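Local structure of UDP-N-acetylglucosamine 2-epimerase (3OT5) at residues L46-E51 with E76-K81; E55-T60 with A387-F392; T197-I202 with V312-P317; K206-K211 with D291-H296; Y375-G378 with N382-L385. The protein probably interconverts UDP-N-acetylglucosamine and UDP-N-acetylmannosamine by inverting the configuration at C2 of the sugar. All blocks are in the same frame, centred on the assembly; numbering follows the deposited sequence. Where two conformers were deposited one is given.

Contact 1 (L46-E51 with E76-K81)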
# COMPACT_ATOMS: atom_id res chain seq x y z
N LEU A 46 4.11 11.61 -3.23
CA LEU A 46 4.89 11.98 -4.39
C LEU A 46 4.46 13.39 -4.81
O LEU A 46 5.31 14.25 -5.12
CB LEU A 46 4.66 10.96 -5.50
CG LEU A 46 5.58 10.89 -6.71
CD1 LEU A 46 7.04 10.78 -6.29
CD2 LEU A 46 5.16 9.69 -7.57
N VAL A 47 3.16 13.65 -4.79
CA VAL A 47 2.67 14.97 -5.15
C VAL A 47 3.22 15.99 -4.13
O VAL A 47 3.69 17.06 -4.53
CB VAL A 47 1.13 15.03 -5.21
CG1 VAL A 47 0.66 16.46 -5.42
CG2 VAL A 47 0.63 14.11 -6.31
N LEU A 48 3.17 15.65 -2.84
CA LEU A 48 3.73 16.53 -1.81
C LEU A 48 5.19 16.84 -2.11
O LEU A 48 5.58 18.01 -2.05
CB LEU A 48 3.66 15.92 -0.41
CG LEU A 48 2.31 15.84 0.30
CD1 LEU A 48 2.53 15.33 1.74
CD2 LEU A 48 1.65 17.21 0.31
N ALA A 49 5.98 15.81 -2.38
CA ALA A 49 7.41 15.98 -2.70
C ALA A 49 7.61 16.96 -3.86
O ALA A 49 8.52 17.80 -3.83
CB ALA A 49 8.03 14.65 -3.02
N LEU A 50 6.79 16.84 -4.90
CA LEU A 50 6.85 17.75 -6.05
C LEU A 50 6.52 19.16 -5.61
O LEU A 50 7.15 20.12 -6.06
CB LEU A 50 5.86 17.32 -7.13
CG LEU A 50 6.20 16.06 -7.92
CD1 LEU A 50 4.97 15.51 -8.66
CD2 LEU A 50 7.35 16.35 -8.87
N GLU A 51 5.53 19.29 -4.73
CA GLU A 51 5.14 20.59 -4.24
C GLU A 51 6.16 21.22 -3.27
O GLU A 51 6.11 22.41 -3.02
CB GLU A 51 3.74 20.53 -3.64
CG GLU A 51 2.70 20.20 -4.69
CD GLU A 51 1.31 20.16 -4.13
OE1 GLU A 51 1.14 20.47 -2.94
OE2 GLU A 51 0.38 19.82 -4.90
N GLU A 76 -7.59 15.93 1.15
CA GLU A 76 -7.68 16.95 2.18
C GLU A 76 -6.57 16.73 3.22
O GLU A 76 -5.98 17.69 3.72
CB GLU A 76 -9.06 16.91 2.84
CG GLU A 76 -9.32 18.04 3.81
CD GLU A 76 -10.71 18.01 4.39
OE1 GLU A 76 -11.41 16.99 4.19
OE2 GLU A 76 -11.11 18.99 5.04
N ILE A 77 -6.28 15.48 3.54
CA ILE A 77 -5.22 15.15 4.50
C ILE A 77 -3.85 15.64 4.00
O ILE A 77 -3.08 16.23 4.75
CB ILE A 77 -5.16 13.65 4.78
CG1 ILE A 77 -6.46 13.20 5.43
CG2 ILE A 77 -4.00 13.32 5.70
CD1 ILE A 77 -6.54 13.50 6.88
N PHE A 78 -3.58 15.38 2.73
CA PHE A 78 -2.32 15.79 2.10
C PHE A 78 -2.39 17.23 1.56
O PHE A 78 -1.41 17.73 1.00
CB PHE A 78 -1.96 14.82 0.97
CG PHE A 78 -1.54 13.45 1.45
CD1 PHE A 78 -0.19 13.12 1.52
CD2 PHE A 78 -2.48 12.52 1.86
CE1 PHE A 78 0.21 11.87 1.97
CE2 PHE A 78 -2.08 11.26 2.31
CZ PHE A 78 -0.74 10.94 2.37
N ASP A 79 -3.54 17.89 1.74
CA ASP A 79 -3.75 19.25 1.27
C ASP A 79 -3.36 19.33 -0.21
O ASP A 79 -2.45 20.06 -0.60
CB ASP A 79 -2.94 20.25 2.10
CG ASP A 79 -3.31 21.69 1.82
OD1 ASP A 79 -4.13 21.92 0.91
OD2 ASP A 79 -2.78 22.58 2.51
N ILE A 80 -4.06 18.54 -1.01
CA ILE A 80 -3.83 18.45 -2.44
C ILE A 80 -5.06 18.88 -3.21
O ILE A 80 -6.09 18.23 -3.15
CB ILE A 80 -3.50 17.01 -2.86
CG1 ILE A 80 -2.12 16.60 -2.35
CG2 ILE A 80 -3.51 16.87 -4.37
CD1 ILE A 80 -1.71 15.19 -2.73
N LYS A 81 -4.94 19.99 -3.92
CA LYS A 81 -6.02 20.48 -4.72
C LYS A 81 -5.86 19.78 -6.05
O LYS A 81 -4.83 19.96 -6.70
CB LYS A 81 -5.89 21.99 -4.91
CG LYS A 81 -5.68 22.81 -3.64
CD LYS A 81 -6.85 22.74 -2.67
CE LYS A 81 -6.60 23.65 -1.47
NZ LYS A 81 -7.73 23.68 -0.49
O HOH W 1 -0.36 22.16 -1.62
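Leu48, near the C-terminal end of helix 37-51, faces Phe78, where the chain leaves helix 72-77, with the two CA atoms 7.2 Å apart. The Leu48 side chain comes at the Phe78 ring from its edge: CD1 lies 3.5 Å from Phe78 CD1, CG sits in the ring plane, and the two side chains run at about a right angle. The other branch turns to the backbone, with Leu48 CD2 a tight 3.2 Å from Phe78 O. Thr207 of helix 200-208 touches both Leu48 and Phe78.

Next to Leu48 in the helix, and nearer the sheet, Val47 meets Ile80. The Ile80 side chain is fully extended beyond CB (chi2 180°), which carries CD1 across to lie 3.8 Å from Val47 CB and equally near Val47 CG1. Val47 also leans on Ser59 and Val61 of strand 57-63, and so is wedged between the sheet and the incoming loop.

On the solvent side a water stands in for direct polar contact. It donates to Glu51 OE1 at 2.6 Å and to Asp79 O at 3.1 Å, spending both protons as a bridge between a helix carboxylate and the loop backbone.

Asp79 has positive phi (51°) and is the C-prime residue of a Schellman motif, whose Asp79 N to Glu76 O bond is weak. This turn stops helix 72-77 and leads the chain on to Ile80, whose CD1 end reaches helix 37-51. The arrangement belongs to the Rossmann-like N-terminal domain, where helix 37-51 is the crossover of the beta-alpha-beta unit between parallel strands 28-34 and 57-63.

Contact 2 (E55-T60 with A387-F392)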
# COMPACT_ATOMS: atom_id res chain seq x y z
N GLU A 55 10.41 25.32 -7.43
CA GLU A 55 11.36 26.01 -8.31
C GLU A 55 11.75 25.09 -9.47
O GLU A 55 12.26 25.57 -10.49
CB GLU A 55 12.63 26.50 -7.59
CG GLU A 55 13.59 25.46 -6.97
CD GLU A 55 13.15 24.94 -5.59
OE1 GLU A 55 11.94 25.00 -5.27
OE2 GLU A 55 14.04 24.48 -4.83
N THR A 56 11.50 23.80 -9.31
CA THR A 56 11.84 22.81 -10.32
C THR A 56 10.62 22.19 -10.99
O THR A 56 10.61 22.02 -12.19
CB THR A 56 12.58 21.61 -9.68
OG1 THR A 56 13.74 22.06 -8.97
CG2 THR A 56 12.98 20.60 -10.75
N PHE A 57 9.61 21.86 -10.18
CA PHE A 57 8.43 21.19 -10.69
C PHE A 57 7.13 21.96 -10.69
O PHE A 57 6.88 22.82 -9.86
CB PHE A 57 8.16 19.94 -9.86
CG PHE A 57 9.28 18.94 -9.84
CD1 PHE A 57 9.49 18.11 -10.92
CD2 PHE A 57 10.09 18.80 -8.72
CE1 PHE A 57 10.51 17.18 -10.90
CE2 PHE A 57 11.11 17.87 -8.69
CZ PHE A 57 11.32 17.06 -9.77
N GLU A 58 6.29 21.59 -11.64
CA GLU A 58 4.96 22.11 -11.78
C GLU A 58 4.13 20.82 -11.62
O GLU A 58 4.33 19.85 -12.35
CB GLU A 58 4.78 22.75 -13.15
CG GLU A 58 3.40 23.36 -13.40
CD GLU A 58 3.36 24.22 -14.67
OE1 GLU A 58 4.44 24.62 -15.17
OE2 GLU A 58 2.23 24.51 -15.15
N SER A 59 3.28 20.77 -10.61
CA SER A 59 2.48 19.57 -10.36
C SER A 59 1.04 19.68 -10.84
O SER A 59 0.32 20.56 -10.43
CB SER A 59 2.48 19.25 -8.86
OG SER A 59 1.75 18.07 -8.60
N THR A 60 0.63 18.78 -11.74
CA THR A 60 -0.75 18.76 -12.22
C THR A 60 -1.34 17.43 -11.76
O THR A 60 -0.88 16.37 -12.14
CB THR A 60 -0.87 18.86 -13.75
OG1 THR A 60 -0.26 20.08 -14.21
CG2 THR A 60 -2.35 18.87 -14.18
N ALA A 387 15.13 10.95 -9.29
CA ALA A 387 15.21 10.16 -10.51
C ALA A 387 14.68 10.99 -11.70
O ALA A 387 15.33 11.10 -12.74
CB ALA A 387 14.39 8.87 -10.34
N ILE A 388 13.54 11.63 -11.52
CA ILE A 388 12.97 12.48 -12.57
C ILE A 388 13.89 13.68 -12.83
O ILE A 388 14.16 14.01 -13.99
CB ILE A 388 11.55 12.94 -12.22
CG1 ILE A 388 10.61 11.73 -12.13
CG2 ILE A 388 11.03 13.91 -13.28
CD1 ILE A 388 9.22 12.06 -11.66
N LYS A 389 14.39 14.33 -11.77
CA LYS A 389 15.32 15.45 -11.95
C LYS A 389 16.53 14.98 -12.74
O LYS A 389 16.98 15.66 -13.65
CB LYS A 389 15.83 16.02 -10.63
CG LYS A 389 14.86 16.87 -9.86
CD LYS A 389 15.45 17.33 -8.51
CE LYS A 389 16.77 18.09 -8.65
NZ LYS A 389 16.66 19.36 -9.42
N SER A 390 17.04 13.82 -12.36
CA SER A 390 18.20 13.20 -13.01
C SER A 390 18.06 13.12 -14.52
O SER A 390 19.02 13.32 -15.23
CB SER A 390 18.40 11.78 -12.48
OG SER A 390 19.40 11.12 -13.25
N HIS A 391 16.87 12.81 -14.99
CA HIS A 391 16.62 12.70 -16.41
C HIS A 391 16.51 14.06 -17.09
O HIS A 391 17.16 14.31 -18.08
CB HIS A 391 15.34 11.89 -16.67
CG HIS A 391 14.95 11.83 -18.11
ND1 HIS A 391 15.43 10.87 -18.97
CD2 HIS A 391 14.13 12.62 -18.84
CE1 HIS A 391 14.92 11.07 -20.18
NE2 HIS A 391 14.14 12.14 -20.13
N PHE A 392 15.71 14.96 -16.52
CA PHE A 392 15.51 16.28 -17.15
C PHE A 392 16.61 17.32 -16.97
O PHE A 392 16.86 18.09 -17.88
CB PHE A 392 14.18 16.88 -16.71
CG PHE A 392 13.00 16.15 -17.25
CD1 PHE A 392 12.57 16.38 -18.54
CD2 PHE A 392 12.31 15.24 -16.46
CE1 PHE A 392 11.48 15.71 -19.05
CE2 PHE A 392 11.20 14.57 -16.96
CZ PHE A 392 10.79 14.80 -18.25
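Phe57 projects from the start of strand 57-63 into the side of helix 380-392, and its ring is met from several directions. Ile388 CG2 stands at the ring edge, near its plane, 4.1 Å from Phe57 CE1. Lys389 arrives obliquely, its CG 3.5 Å from Phe57 CZ, and the two side chains cross at about a right angle. A face of the same ring is covered by the preceding residue: Thr56 CG2 lies over the ring centre, 3.8 Å above the plane. Leu50 of helix 37-51 and Ile28 and Val30 of the neighbouring strand also touch Phe57, and these contacts enclose the ring in the hydrophobic layer between sheet and helix.

Lys389 works in two parts. Its CG methylene packs on the ring, whereas bends at both outer torsions (chi3 57°, chi4 62°) fold the ammonium back over Thr56. Lys389 NZ ends 4.0 Å from Thr56 OG1 and is not bonded to it. Both polar ends are held from outside: Lys389 NZ forms a salt bridge with Glu393, with a long, weak ion pair to Glu53, while Thr56 OG1 is hydrogen-bonded to Glu53. A small polar cluster thus closes the apolar contact at its margin.

Helix 380-392 is the last helix of the chain, yet here it lies against the second strand of the N-terminal sheet. Such a return of the C-terminal helix to the first Rossmann-like domain is characteristic of the GT-B architecture, to which the UDP-N-acetylglucosamine 2-epimerases are related.

Contact 3 (T197-I202 with V312-P317); sequences TGNTAI and VQEEAP
Asn199 and Glu314 face each other where the two Rossmann-like domains of this GT-B-related fold meet. Asn199 is the N-cap of helix 200-208.

Among the polar contacts, Asn199 OD1 receives Ala201 N at 2.6 Å, the donor lying above the carbonyl plane and off the lone pairs. With the amide oxygen so engaged, ND2 points across to Glu314. The amide and carboxylate planes stand 80° apart, and the Asn199 ND2 to Glu314 OE2 separation is 2.5 Å; because this asparagine was deposited in two conformers and both distances are short, the exact geometry of its two side-chain bonds is uncertain. The other carboxylate oxygen, Glu314 OE1, is in a salt bridge with Arg332, which restrains the group from that side.

The remaining contacts are van der Waals. Ala201 CB lies 3.6 Å from Glu315 OE1, beside an extended side chain whose other oxygen, OE2, is hydrogen-bonded to His296. Ile202 reaches the backbone of the opposite helix rather than a side chain; Asn373 both touches Ile202 and hydrogen-bonds Glu314 O. The isoleucine tip packs against that carbonyl, with Ile202 CD1 3.4 Å from Glu314 O.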
# COMPACT_ATOMS: atom_id res chain seq x y z
N THR A 197 13.12 2.38 -5.50
CA THR A 197 12.87 3.54 -4.66
C THR A 197 12.19 3.22 -3.34
O THR A 197 12.19 4.05 -2.42
CB THR A 197 11.89 4.45 -5.41
OG1 THR A 197 10.67 3.72 -5.63
CG2 THR A 197 12.48 4.86 -6.76
N GLY A 198 11.65 2.02 -3.22
CA GLY A 198 10.87 1.65 -2.03
C GLY A 198 9.42 1.94 -2.40
O GLY A 198 9.13 2.40 -3.51
N ASN A 199 8.52 1.70 -1.46
CA ASN A 199 7.09 1.90 -1.64
C ASN A 199 6.60 3.24 -1.09
O ASN A 199 6.80 3.53 0.09
CB ASN A 199 6.36 0.76 -0.91
CG ASN A 199 4.85 0.88 -0.97
OD1 ASN A 199 4.31 1.88 -1.47
ND2 ASN A 199 4.16 -0.12 -0.45
N THR A 200 5.95 4.07 -1.93
CA THR A 200 5.43 5.36 -1.44
C THR A 200 4.37 5.26 -0.32
O THR A 200 4.13 6.22 0.41
CB THR A 200 4.88 6.25 -2.58
OG1 THR A 200 3.86 5.55 -3.31
CG2 THR A 200 6.01 6.65 -3.55
N ALA A 201 3.75 4.09 -0.18
CA ALA A 201 2.74 3.86 0.87
C ALA A 201 3.34 4.12 2.24
O ALA A 201 2.65 4.58 3.15
CB ALA A 201 2.20 2.43 0.79
N ILE A 202 4.62 3.82 2.39
CA ILE A 202 5.31 4.04 3.65
C ILE A 202 5.49 5.56 3.83
O ILE A 202 5.29 6.06 4.93
CB ILE A 202 6.63 3.26 3.69
CG1 ILE A 202 6.32 1.76 3.53
CG2 ILE A 202 7.37 3.54 4.98
CD1 ILE A 202 7.54 0.88 3.33
N VAL A 312 -0.70 -3.92 4.58
CA VAL A 312 -0.33 -3.92 5.99
C VAL A 312 1.05 -4.54 6.24
O VAL A 312 1.75 -4.14 7.16
CB VAL A 312 -1.41 -4.60 6.86
CG1 VAL A 312 -0.94 -4.75 8.31
CG2 VAL A 312 -2.72 -3.82 6.80
N GLN A 313 1.43 -5.52 5.41
CA GLN A 313 2.73 -6.16 5.52
C GLN A 313 3.85 -5.20 5.18
O GLN A 313 4.97 -5.35 5.64
CB GLN A 313 2.79 -7.40 4.61
CG GLN A 313 1.82 -8.51 5.07
CD GLN A 313 1.67 -9.61 4.04
OE1 GLN A 313 2.64 -10.19 3.58
NE2 GLN A 313 0.42 -9.93 3.71
N GLU A 314 3.54 -4.19 4.37
CA GLU A 314 4.57 -3.23 3.99
C GLU A 314 4.54 -1.97 4.84
O GLU A 314 5.57 -1.35 5.03
CB GLU A 314 4.41 -2.86 2.53
CG GLU A 314 4.49 -4.08 1.64
CD GLU A 314 4.42 -3.75 0.16
OE1 GLU A 314 4.15 -4.69 -0.62
OE2 GLU A 314 4.63 -2.57 -0.21
N GLU A 315 3.35 -1.63 5.34
CA GLU A 315 3.13 -0.43 6.15
C GLU A 315 3.39 -0.61 7.63
O GLU A 315 4.02 0.24 8.25
CB GLU A 315 1.70 0.08 5.93
CG GLU A 315 1.47 0.54 4.51
CD GLU A 315 0.00 0.79 4.17
OE1 GLU A 315 -0.29 0.94 2.98
OE2 GLU A 315 -0.86 0.80 5.07
N ALA A 316 2.93 -1.72 8.19
CA ALA A 316 3.10 -1.99 9.61
C ALA A 316 4.55 -1.93 10.07
O ALA A 316 4.85 -1.33 11.10
CB ALA A 316 2.48 -3.32 9.98
N PRO A 317 5.47 -2.56 9.31
CA PRO A 317 6.87 -2.49 9.68
C PRO A 317 7.41 -1.06 9.57
O PRO A 317 8.44 -0.74 10.15
CB PRO A 317 7.54 -3.43 8.69
CG PRO A 317 6.47 -4.37 8.31
CD PRO A 317 5.25 -3.54 8.24

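Contact 4 (K206-K211 with D291-H296)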
# COMPACT_ATOMS: atom_id res chain seq x y z
N LYS A 206 3.83 9.24 7.05
CA LYS A 206 4.31 10.46 7.68
C LYS A 206 3.18 11.48 7.75
O LYS A 206 3.15 12.32 8.63
CB LYS A 206 5.52 11.03 6.92
CG LYS A 206 6.75 10.11 6.91
CD LYS A 206 7.94 10.73 6.16
CE LYS A 206 7.63 10.97 4.68
NZ LYS A 206 8.80 11.49 3.93
N THR A 207 2.21 11.37 6.84
CA THR A 207 1.09 12.31 6.82
C THR A 207 -0.21 11.75 7.41
O THR A 207 -0.96 12.47 8.05
CB THR A 207 0.78 12.78 5.38
OG1 THR A 207 1.96 13.34 4.79
CG2 THR A 207 -0.35 13.81 5.37
N THR A 208 -0.50 10.48 7.16
CA THR A 208 -1.75 9.87 7.65
C THR A 208 -1.76 9.64 9.16
O THR A 208 -2.81 9.71 9.81
CB THR A 208 -2.02 8.55 6.94
OG1 THR A 208 -0.93 7.67 7.19
CG2 THR A 208 -2.15 8.76 5.43
N VAL A 209 -0.58 9.34 9.72
CA VAL A 209 -0.43 9.13 11.15
C VAL A 209 -0.39 10.49 11.81
O VAL A 209 0.51 11.29 11.55
CB VAL A 209 0.86 8.38 11.50
CG1 VAL A 209 1.01 8.29 13.02
CG2 VAL A 209 0.87 7.00 10.86
N GLN A 210 -1.37 10.75 12.67
CA GLN A 210 -1.50 12.02 13.34
C GLN A 210 -0.64 12.13 14.58
O GLN A 210 -0.40 11.15 15.28
CB GLN A 210 -2.95 12.25 13.74
CG GLN A 210 -3.95 12.24 12.59
CD GLN A 210 -5.36 12.56 13.06
OE1 GLN A 210 -5.63 12.61 14.27
NE2 GLN A 210 -6.26 12.80 12.12
N LYS A 211 -0.21 13.36 14.87
CA LYS A 211 0.59 13.69 16.04
C LYS A 211 -0.03 13.04 17.28
O LYS A 211 0.62 12.26 17.98
CB LYS A 211 0.63 15.22 16.20
CG LYS A 211 1.46 15.78 17.34
CD LYS A 211 1.18 17.29 17.47
CE LYS A 211 2.03 17.99 18.52
NZ LYS A 211 3.46 18.14 18.11
N ASP A 291 -11.11 3.09 8.18
CA ASP A 291 -10.57 3.71 6.98
C ASP A 291 -9.08 3.38 7.01
O ASP A 291 -8.52 3.12 8.08
CB ASP A 291 -10.79 5.23 7.05
CG ASP A 291 -10.17 5.99 5.88
OD1 ASP A 291 -9.44 5.39 5.07
OD2 ASP A 291 -10.41 7.22 5.78
N ALA A 292 -8.45 3.35 5.84
CA ALA A 292 -7.03 3.06 5.76
C ALA A 292 -6.27 4.03 6.68
O ALA A 292 -5.25 3.66 7.28
CB ALA A 292 -6.53 3.18 4.32
N ILE A 293 -6.78 5.25 6.79
CA ILE A 293 -6.16 6.30 7.62
C ILE A 293 -6.33 6.02 9.12
O ILE A 293 -5.36 6.08 9.87
CB ILE A 293 -6.71 7.68 7.25
CG1 ILE A 293 -6.28 8.00 5.81
CG2 ILE A 293 -6.18 8.74 8.19
CD1 ILE A 293 -6.85 9.26 5.27
N ASP A 294 -7.56 5.74 9.56
CA ASP A 294 -7.78 5.41 10.96
C ASP A 294 -6.94 4.20 11.30
O ASP A 294 -6.35 4.10 12.38
CB ASP A 294 -9.25 5.11 11.24
CG ASP A 294 -10.09 6.36 11.38
OD1 ASP A 294 -9.75 7.20 12.24
OD2 ASP A 294 -11.11 6.46 10.68
N PHE A 295 -6.87 3.28 10.34
CA PHE A 295 -6.12 2.06 10.51
C PHE A 295 -4.64 2.35 10.73
O PHE A 295 -4.01 1.73 11.60
CB PHE A 295 -6.31 1.13 9.31
CG PHE A 295 -5.71 -0.22 9.52
CD1 PHE A 295 -6.43 -1.21 10.16
CD2 PHE A 295 -4.42 -0.49 9.12
CE1 PHE A 295 -5.88 -2.45 10.37
CE2 PHE A 295 -3.86 -1.72 9.34
CZ PHE A 295 -4.58 -2.71 9.96
N HIS A 296 -4.05 3.26 9.95
CA HIS A 296 -2.64 3.58 10.16
C HIS A 296 -2.42 4.07 11.59
O HIS A 296 -1.41 3.74 12.23
CB HIS A 296 -2.09 4.62 9.17
CG HIS A 296 -2.06 4.16 7.75
ND1 HIS A 296 -2.21 5.02 6.68
CD2 HIS A 296 -1.94 2.92 7.22
CE1 HIS A 296 -2.14 4.33 5.55
NE2 HIS A 296 -1.99 3.05 5.85
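Thr208 holds OG1 between its backbone N and carbonyl carbon (chi1 60°), and His296 holds its ring anti to the carbonyl carbon (chi1 -66°), which brings hydroxyl and imidazole together. Thr208 OG1 and His296 ND1 are hydrogen-bonded at 3.0 Å. The hydroxyl meets the ring obliquely, whereas Thr208 CB lies at the ring edge, in its plane, 3.5 Å from His296 ND1. The imidazole is confined further by its own helix, since Ala292 O sits 3.2 Å over the ring centre, and by Glu315, whose OE2 is hydrogen-bonded to the other ring nitrogen, NE2.

Van der Waals contacts flank this bond. Val209 CG2 lies 4.2 Å from His296 CB, and Ile293 CG2 comes within 3.9 Å of Thr208 O, a carbonyl that also accepts from Asn297. Asp291 caps the opposing helix: its OD1 takes Ile293 N from above the carboxylate plane at 3.2 Å and is in a salt bridge with Arg37.

The contact sets the C-terminal end of helix 200-208 against the first turn of helix 292-301. Helix 72-77 borders it through Ile77, which touches Ile293, and helix 37-51 through Ile41, against Ala292; strand 302-307 follows helix 292-301 directly.

Contact 5 (Y375-G378 with N382-L385)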
# COMPACT_ATOMS: atom_id res chain seq x y z
N TYR A 375 10.51 -2.91 2.22
CA TYR A 375 9.61 -2.28 1.25
C TYR A 375 9.72 -0.76 1.19
O TYR A 375 9.04 -0.12 0.38
CB TYR A 375 8.18 -2.72 1.51
CG TYR A 375 8.05 -4.22 1.43
CD1 TYR A 375 8.05 -4.86 0.19
CD2 TYR A 375 7.96 -5.00 2.57
CE1 TYR A 375 7.96 -6.22 0.10
CE2 TYR A 375 7.86 -6.38 2.49
CZ TYR A 375 7.86 -6.98 1.24
OH TYR A 375 7.77 -8.35 1.13
N GLY A 376 10.59 -0.19 2.03
CA GLY A 376 10.80 1.26 2.03
C GLY A 376 11.08 1.87 3.39
O GLY A 376 10.70 1.33 4.42
N ASP A 377 11.74 3.03 3.37
CA ASP A 377 12.08 3.78 4.57
C ASP A 377 11.22 5.04 4.70
O ASP A 377 11.40 5.81 5.64
CB ASP A 377 13.56 4.17 4.57
CG ASP A 377 13.94 5.07 3.39
OD1 ASP A 377 13.11 5.31 2.48
OD2 ASP A 377 15.10 5.52 3.37
N GLY A 378 10.31 5.26 3.76
CA GLY A 378 9.44 6.43 3.80
C GLY A 378 9.93 7.60 2.97
O GLY A 378 9.42 8.72 3.07
N ASN A 382 11.12 11.01 -2.57
CA ASN A 382 12.33 11.79 -2.78
C ASN A 382 13.21 11.14 -3.83
O ASN A 382 13.74 11.82 -4.70
CB ASN A 382 13.06 11.97 -1.46
CG ASN A 382 12.22 12.69 -0.45
OD1 ASN A 382 11.86 12.12 0.58
ND2 ASN A 382 11.81 13.91 -0.77
N ARG A 383 13.36 9.82 -3.74
CA ARG A 383 14.14 9.08 -4.73
C ARG A 383 13.46 9.17 -6.10
O ARG A 383 14.11 9.34 -7.11
CB ARG A 383 14.33 7.62 -4.32
CG ARG A 383 15.14 7.44 -3.01
CD ARG A 383 15.43 5.98 -2.72
NE ARG A 383 16.12 5.82 -1.44
CZ ARG A 383 15.51 5.67 -0.26
NH1 ARG A 383 14.19 5.63 -0.18
NH2 ARG A 383 16.22 5.55 0.83
N ILE A 384 12.13 9.09 -6.12
CA ILE A 384 11.42 9.19 -7.40
C ILE A 384 11.71 10.56 -8.04
O ILE A 384 12.09 10.62 -9.20
CB ILE A 384 9.90 8.94 -7.25
CG1 ILE A 384 9.64 7.48 -6.87
CG2 ILE A 384 9.14 9.25 -8.57
CD1 ILE A 384 8.17 7.17 -6.56
N LEU A 385 11.56 11.64 -7.27
CA LEU A 385 11.80 12.98 -7.80
C LEU A 385 13.24 13.17 -8.26
O LEU A 385 13.47 13.72 -9.32
CB LEU A 385 11.43 14.08 -6.80
CG LEU A 385 9.94 14.20 -6.44
CD1 LEU A 385 9.72 15.46 -5.59
CD2 LEU A 385 9.07 14.25 -7.70
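Asp377 OD1 is gripped twice: by Arg383 NH1 at 2.9 Å and by the backbone N of Phe379. The second bond, from a side-chain oxygen to the amide two residues on, makes an Asx turn just ahead of helix 380-392. It also steadies the carboxylate for its main partner.

That partner is Arg383, which grips end-on. Besides the nearly straight NH1 bond (173°), Arg383 NH2 reaches Asp377 OD2 at 2.8 Å, giving a two-pronged salt bridge with one nitrogen to each oxygen. Both nitrogens use the syn sides of the carboxylate. The oxygens lie in or close to the guanidinium plane, but the two flat groups are turned 30° against each other, and the nitrogens therefore stand somewhat out of the carboxylate plane. Arg383 is extended from CG to NE and meets the acid from the opposite direction; Asp377 answers with CG between its backbone N and carbonyl carbon (chi1 61°), which places OD1 where it can take both Phe379 N and Arg383 NH1.

The two bonds keep the guanidinium from rotating. Its NH1 makes a further, weak hydrogen bond to Thr197 O, and Phe401 of the C-terminal tail touches both partners. Gly376 and Gly378 flank the acid, both with positive phi, where a CB would crowd the preceding carbonyl O, and Gly378 O is bound by Lys206 NZ.

The salt bridge ties the connecting loop to the start of helix 380-392, which packs through Ile384 and Leu385 on helix 37-51. It lies at the crossing where a GT-B-type chain leaves its second domain and sends its last helix back to the first.

How the contacts relate
From the N terminus, contact 1 closes a short loop around strand 57-63. Contact 2 crosses it, since residues 55-60 lie inside that loop but pair with residues 387-392, closing a span of most of the chain. Contacts 3, 4 and 5 all nest within contact 2; contact 4 lies inside contact 3, and contact 5 follows them as a local loop. Contacts 3 and 4 share helix 200-208, bind it to the second domain and meet at Glu315 and His296. Contact 5 touches contact 3 where Asn199 N approaches Tyr375 O, probably a hydrogen bond. Helix 380-392 carries contacts 2 and 5 and packs on helix 37-51 of contact 1, returning the chain to the N-terminal domain.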